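ArtJ (Geobacillus stearothermophilus, PDB 2PVU) binds the basic amino acids arginine, lysine and histidine and probably delivers them to its cognate ATP-binding cassette transporter. Local coordinates at residues Ala51-Glu56 / Ala200-Lys205; His171-Glu176 / Gly188-Val193. All coordinates share one frame; numbering follows the deposited sequence.

Contact 1 of 2, residues Ala51-Glu56 / Ala200-Lys205; sequences AFAPFE and ANEYVK. With LYS (lysine), chain E.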
# COMPACT_ATOMS: atom_id res chain seq x y z
N ALA A 51 2.08 3.00 8.48
CA ALA A 51 2.90 4.19 8.21
C ALA A 51 2.75 4.53 6.74
O ALA A 51 3.77 4.70 6.00
CB ALA A 51 4.39 3.90 8.59
N PHE A 52 1.49 4.57 6.26
CA PHE A 52 1.21 4.59 4.79
C PHE A 52 -0.14 5.29 4.56
O PHE A 52 -1.09 4.73 3.96
CB PHE A 52 1.21 3.14 4.26
CG PHE A 52 1.55 3.01 2.79
CD1 PHE A 52 0.61 2.47 1.92
CD2 PHE A 52 2.80 3.45 2.29
CE1 PHE A 52 0.91 2.31 0.54
CE2 PHE A 52 3.11 3.31 0.93
CZ PHE A 52 2.16 2.74 0.05
N ALA A 53 -0.23 6.52 5.05
CA ALA A 53 -1.44 7.33 4.85
C ALA A 53 -1.64 7.53 3.34
O ALA A 53 -0.68 7.83 2.63
CB ALA A 53 -1.33 8.69 5.55
N PRO A 54 -2.90 7.44 2.85
CA PRO A 54 -4.16 7.37 3.59
C PRO A 54 -4.68 5.95 3.86
O PRO A 54 -5.79 5.80 4.37
CB PRO A 54 -5.13 8.05 2.64
CG PRO A 54 -4.66 7.60 1.28
CD PRO A 54 -3.12 7.51 1.40
N PHE A 55 -3.91 4.93 3.52
CA PHE A 55 -4.39 3.54 3.64
C PHE A 55 -4.37 3.02 5.07
O PHE A 55 -5.37 2.46 5.56
CB PHE A 55 -3.57 2.64 2.68
CG PHE A 55 -3.78 3.04 1.24
CD1 PHE A 55 -4.97 2.70 0.60
CD2 PHE A 55 -2.83 3.80 0.57
CE1 PHE A 55 -5.25 3.12 -0.74
CE2 PHE A 55 -3.05 4.20 -0.78
CZ PHE A 55 -4.28 3.88 -1.42
N GLU A 56 -3.28 3.26 5.77
CA GLU A 56 -3.21 2.95 7.19
C GLU A 56 -2.13 3.80 7.82
O GLU A 56 -1.04 3.90 7.29
CB GLU A 56 -2.90 1.48 7.44
CG GLU A 56 -1.71 0.89 6.63
CD GLU A 56 -2.11 0.40 5.24
OE1 GLU A 56 -3.21 -0.19 5.12
OE2 GLU A 56 -1.32 0.55 4.27
N ALA A 200 1.72 9.49 -2.26
CA ALA A 200 2.43 10.73 -2.67
C ALA A 200 1.48 11.92 -2.79
O ALA A 200 1.74 13.00 -2.27
CB ALA A 200 3.17 10.52 -3.99
N ASN A 201 0.35 11.70 -3.46
CA ASN A 201 -0.61 12.77 -3.67
C ASN A 201 -1.16 13.33 -2.37
O ASN A 201 -1.30 14.56 -2.24
CB ASN A 201 -1.76 12.30 -4.57
CG ASN A 201 -1.36 12.24 -6.03
OD1 ASN A 201 -0.50 13.01 -6.50
ND2 ASN A 201 -2.00 11.37 -6.77
N GLU A 202 -1.47 12.45 -1.42
CA GLU A 202 -2.04 12.92 -0.14
C GLU A 202 -0.97 13.62 0.71
O GLU A 202 -1.26 14.58 1.39
CB GLU A 202 -2.71 11.77 0.64
CG GLU A 202 -2.68 12.00 2.16
CD GLU A 202 -3.93 11.55 2.89
OE1 GLU A 202 -5.05 11.82 2.37
OE2 GLU A 202 -3.80 10.96 4.00
N TYR A 203 0.27 13.13 0.65
CA TYR A 203 1.35 13.78 1.38
C TYR A 203 1.51 15.24 0.92
O TYR A 203 1.65 16.16 1.73
CB TYR A 203 2.68 13.02 1.23
CG TYR A 203 3.69 13.63 2.16
CD1 TYR A 203 3.76 13.20 3.48
CD2 TYR A 203 4.50 14.70 1.76
CE1 TYR A 203 4.66 13.80 4.37
CE2 TYR A 203 5.40 15.29 2.64
CZ TYR A 203 5.47 14.82 3.95
OH TYR A 203 6.30 15.39 4.88
N VAL A 204 1.51 15.45 -0.40
CA VAL A 204 1.69 16.79 -0.97
C VAL A 204 0.51 17.66 -0.60
O VAL A 204 0.67 18.79 -0.17
CB VAL A 204 1.88 16.71 -2.51
CG1 VAL A 204 1.76 18.10 -3.19
CG2 VAL A 204 3.22 16.05 -2.84
N LYS A 205 -0.69 17.10 -0.73
CA LYS A 205 -1.93 17.86 -0.45
C LYS A 205 -2.01 18.24 1.03
O LYS A 205 -2.47 19.33 1.38
CB LYS A 205 -3.14 17.02 -0.87
CG LYS A 205 -4.44 17.77 -0.78
CD LYS A 205 -5.53 17.06 -1.58
CE LYS A 205 -6.90 17.71 -1.31
NZ LYS A 205 -6.85 19.21 -1.42
N LYS E . 1.95 -1.16 -3.17
CA LYS E . 3.44 -1.26 -3.01
C LYS E . 3.83 -2.72 -2.75
O LYS E . 5.00 -3.05 -2.72
CB LYS E . 3.90 -0.40 -1.84
CG LYS E . 3.23 -0.83 -0.51
CD LYS E . 4.03 -0.34 0.71
CE LYS E . 3.12 -0.29 1.93
NZ LYS E . 3.94 0.01 3.23
OXT LYS E . 2.95 -3.60 -2.55
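Ala53 and Pro54 meet the carboxylate end of Glu202, the one residue of helix 197-206 between Ala200 and Lys205 that approaches the loop closely. On the loop side Pro54 carries more of the contact than Ala53: its CB lies 3.5 Å from OE2 of Glu202, while CB of Ala53 reaches the same OE2 at 3.7 Å. Glu202 has CG anti to its backbone N (chi1 152°) and bends at chi2, which turns a flat face of the carboxylate onto Pro54 CB, with Ala53 CB beside OE2, nearer the carboxylate plane. These are van der Waals touches between methyl or ring carbon and oxygen; Glu202 is partly exposed, and this loose side buries just 119 Å² in total. The tight side of the loop is at the ligand. There the bound lysine passes over one face of the Phe52 ring, its CE 3.4 Å above the plane over the ring centre, and its CD 3.7 Å from Phe52 CZ. The ligand's NZ lies toward the CB end of the ring, 3.7 Å from Phe52 CD2. Between these two sides, Phe52 to Phe55 form a type VIa turn, with the cis peptide bond before Pro54 at its centre, as the loop of the N-terminal lobe meets a helix of the other lobe in this two-lobed solute-binding fold. Phe55 and Glu56 both face Phe52 in a classic beta bulge: Phe52 O accepts from both their N atoms, and Phe52 N donates to Glu56 O at 2.8 Å. With an alanine at Phe52, the aliphatic chain of the ligand would probably lose its flat floor and be freer to shift in the pocket. Phe52, Pro54 and Phe55 also pack on Val199, and Phe55 meets Phe125 and Tyr226 edge-to-face.

Contact 2 of 2, residues His171-Glu176 / Gly188-Val193; sequences HIKKFE and GGVDAV
Lys173 and Val190 mark the closest approach of the two backbones, with 7.7 Å between their CA atoms, strand 172-175 running past the turn that leads into strand 192-196. The strands do not pair with each other: each hydrogen-bonds in parallel to strand 150-153, leaving side chains to bridge the remaining distance. Val190 supplies the bridge with a single methyl. Its CG1 sits anti to the carbonyl carbon (chi1 -56°) and touches CG of Lys173 at 3.8 Å and CB of Lys173 at 4.1 Å, so the contact uses the aliphatic root of the lysine. The two side chains pass one another heading in opposing directions. A bend at chi2 (-70°) then turns the rest of Lys173 away from the valine, and its NZ is hydrogen-bonded to the backbone oxygen of Pro170. The same Val190 CG1 comes near the plane of the Phe175 ring at its edge, 4.5 Å from CE2, a looser apolar touch. Phe175 also packs on Val180, Ala181 and Glu184 of helix 178-186. Val190, which also rests on Thr149, is buried, whereas Lys173 and Phe175 are partly exposed. Past the end of strand 172-175, Glu176 O accepts from Gln153 NE2, which may steady a glutamine whose OE1 is bonded to the ligand. Strand 172-175, helix 178-186 and strand 192-196 form a beta-alpha-beta crossover that steps over strand 150-153, the kind of alpha/beta unit from which the lobes of periplasmic-type solute-binding proteins are built.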
# COMPACT_ATOMS: atom_id res chain seq x y z
N HIS A 171 22.83 3.53 -5.19
CA HIS A 171 21.99 4.72 -5.42
C HIS A 171 20.52 4.54 -5.02
O HIS A 171 19.78 5.51 -4.89
CB HIS A 171 22.10 5.23 -6.85
CG HIS A 171 23.41 5.90 -7.15
ND1 HIS A 171 23.79 6.27 -8.42
CD2 HIS A 171 24.45 6.24 -6.34
CE1 HIS A 171 24.99 6.83 -8.38
NE2 HIS A 171 25.41 6.81 -7.13
N ILE A 172 20.10 3.30 -4.83
CA ILE A 172 18.75 3.03 -4.39
C ILE A 172 18.85 2.85 -2.89
O ILE A 172 19.51 1.94 -2.41
CB ILE A 172 18.18 1.78 -5.09
CG1 ILE A 172 18.13 2.04 -6.61
CG2 ILE A 172 16.82 1.39 -4.46
CD1 ILE A 172 17.70 0.83 -7.44
N LYS A 173 18.24 3.76 -2.16
CA LYS A 173 18.30 3.72 -0.72
C LYS A 173 16.98 3.15 -0.19
O LYS A 173 15.91 3.63 -0.55
CB LYS A 173 18.52 5.11 -0.13
CG LYS A 173 19.68 5.91 -0.76
CD LYS A 173 20.99 5.30 -0.39
CE LYS A 173 22.17 6.21 -0.75
NZ LYS A 173 23.39 5.36 -0.58
N LYS A 174 17.08 2.15 0.68
CA LYS A 174 15.90 1.39 1.11
C LYS A 174 15.60 1.67 2.57
O LYS A 174 16.54 1.62 3.42
CB LYS A 174 16.13 -0.11 0.89
CG LYS A 174 16.41 -0.54 -0.54
CD LYS A 174 17.01 -1.94 -0.55
CE LYS A 174 17.36 -2.42 -1.94
NZ LYS A 174 18.34 -1.55 -2.64
N PHE A 175 14.32 1.94 2.89
CA PHE A 175 13.91 2.26 4.26
C PHE A 175 12.78 1.35 4.74
O PHE A 175 12.02 0.84 3.92
CB PHE A 175 13.49 3.73 4.33
CG PHE A 175 14.57 4.65 3.82
CD1 PHE A 175 15.69 4.91 4.59
CD2 PHE A 175 14.54 5.10 2.52
CE1 PHE A 175 16.70 5.72 4.10
CE2 PHE A 175 15.55 5.91 2.00
CZ PHE A 175 16.65 6.20 2.82
N GLU A 176 12.67 1.15 6.05
CA GLU A 176 11.67 0.18 6.56
C GLU A 176 10.25 0.72 6.49
O GLU A 176 9.30 -0.07 6.49
CB GLU A 176 12.03 -0.25 8.01
CG GLU A 176 11.07 -1.26 8.63
CD GLU A 176 10.87 -2.51 7.80
OE1 GLU A 176 11.79 -2.95 7.05
OE2 GLU A 176 9.76 -3.07 7.94
N GLY A 188 17.32 16.01 2.12
CA GLY A 188 18.29 15.96 1.05
C GLY A 188 19.14 14.70 0.98
O GLY A 188 20.10 14.62 0.20
N GLY A 189 18.81 13.70 1.79
CA GLY A 189 19.52 12.42 1.71
C GLY A 189 19.28 11.69 0.39
O GLY A 189 20.13 10.94 -0.09
N VAL A 190 18.10 11.89 -0.19
CA VAL A 190 17.81 11.35 -1.54
C VAL A 190 17.27 12.47 -2.42
O VAL A 190 16.76 13.49 -1.91
CB VAL A 190 16.84 10.10 -1.54
CG1 VAL A 190 17.42 8.98 -0.65
CG2 VAL A 190 15.43 10.50 -1.11
N ASP A 191 17.37 12.24 -3.72
CA ASP A 191 16.94 13.20 -4.78
C ASP A 191 15.47 13.01 -5.16
O ASP A 191 14.83 13.92 -5.71
CB ASP A 191 17.79 13.00 -6.03
CG ASP A 191 19.25 13.27 -5.80
OD1 ASP A 191 19.57 14.26 -5.12
OD2 ASP A 191 20.09 12.50 -6.32
N ALA A 192 14.92 11.83 -4.87
CA ALA A 192 13.57 11.47 -5.29
C ALA A 192 13.16 10.25 -4.50
O ALA A 192 14.02 9.46 -4.06
CB ALA A 192 13.55 11.13 -6.79
N VAL A 193 11.84 10.08 -4.36
CA VAL A 193 11.24 8.87 -3.76
C VAL A 193 10.27 8.26 -4.77
O VAL A 193 9.54 9.01 -5.50
CB VAL A 193 10.53 9.23 -2.42
CG1 VAL A 193 9.56 8.06 -1.94
CG2 VAL A 193 11.58 9.52 -1.33

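In the fold
Contact 2 lies wholly inside one lobe, whereas contact 1 spans the cleft between the two; their centres are 18 Å apart and their nearest atoms about 7 Å. The chain links them directly, since strand 192-196, entered from the turn of contact 2, runs straight into helix 197-206 of contact 1. Asp196, at that junction, is hydrogen-bonded to the bound lysine. Contact 1 contributes Phe52 to the lysine pocket, while the Phe175 side chain of contact 2 stays about 10 Å from the ligand. From 171-176, Glu176 reaches back across the cleft, its OE2 accepting from Asp90 N, next to the pocket residue Trp89.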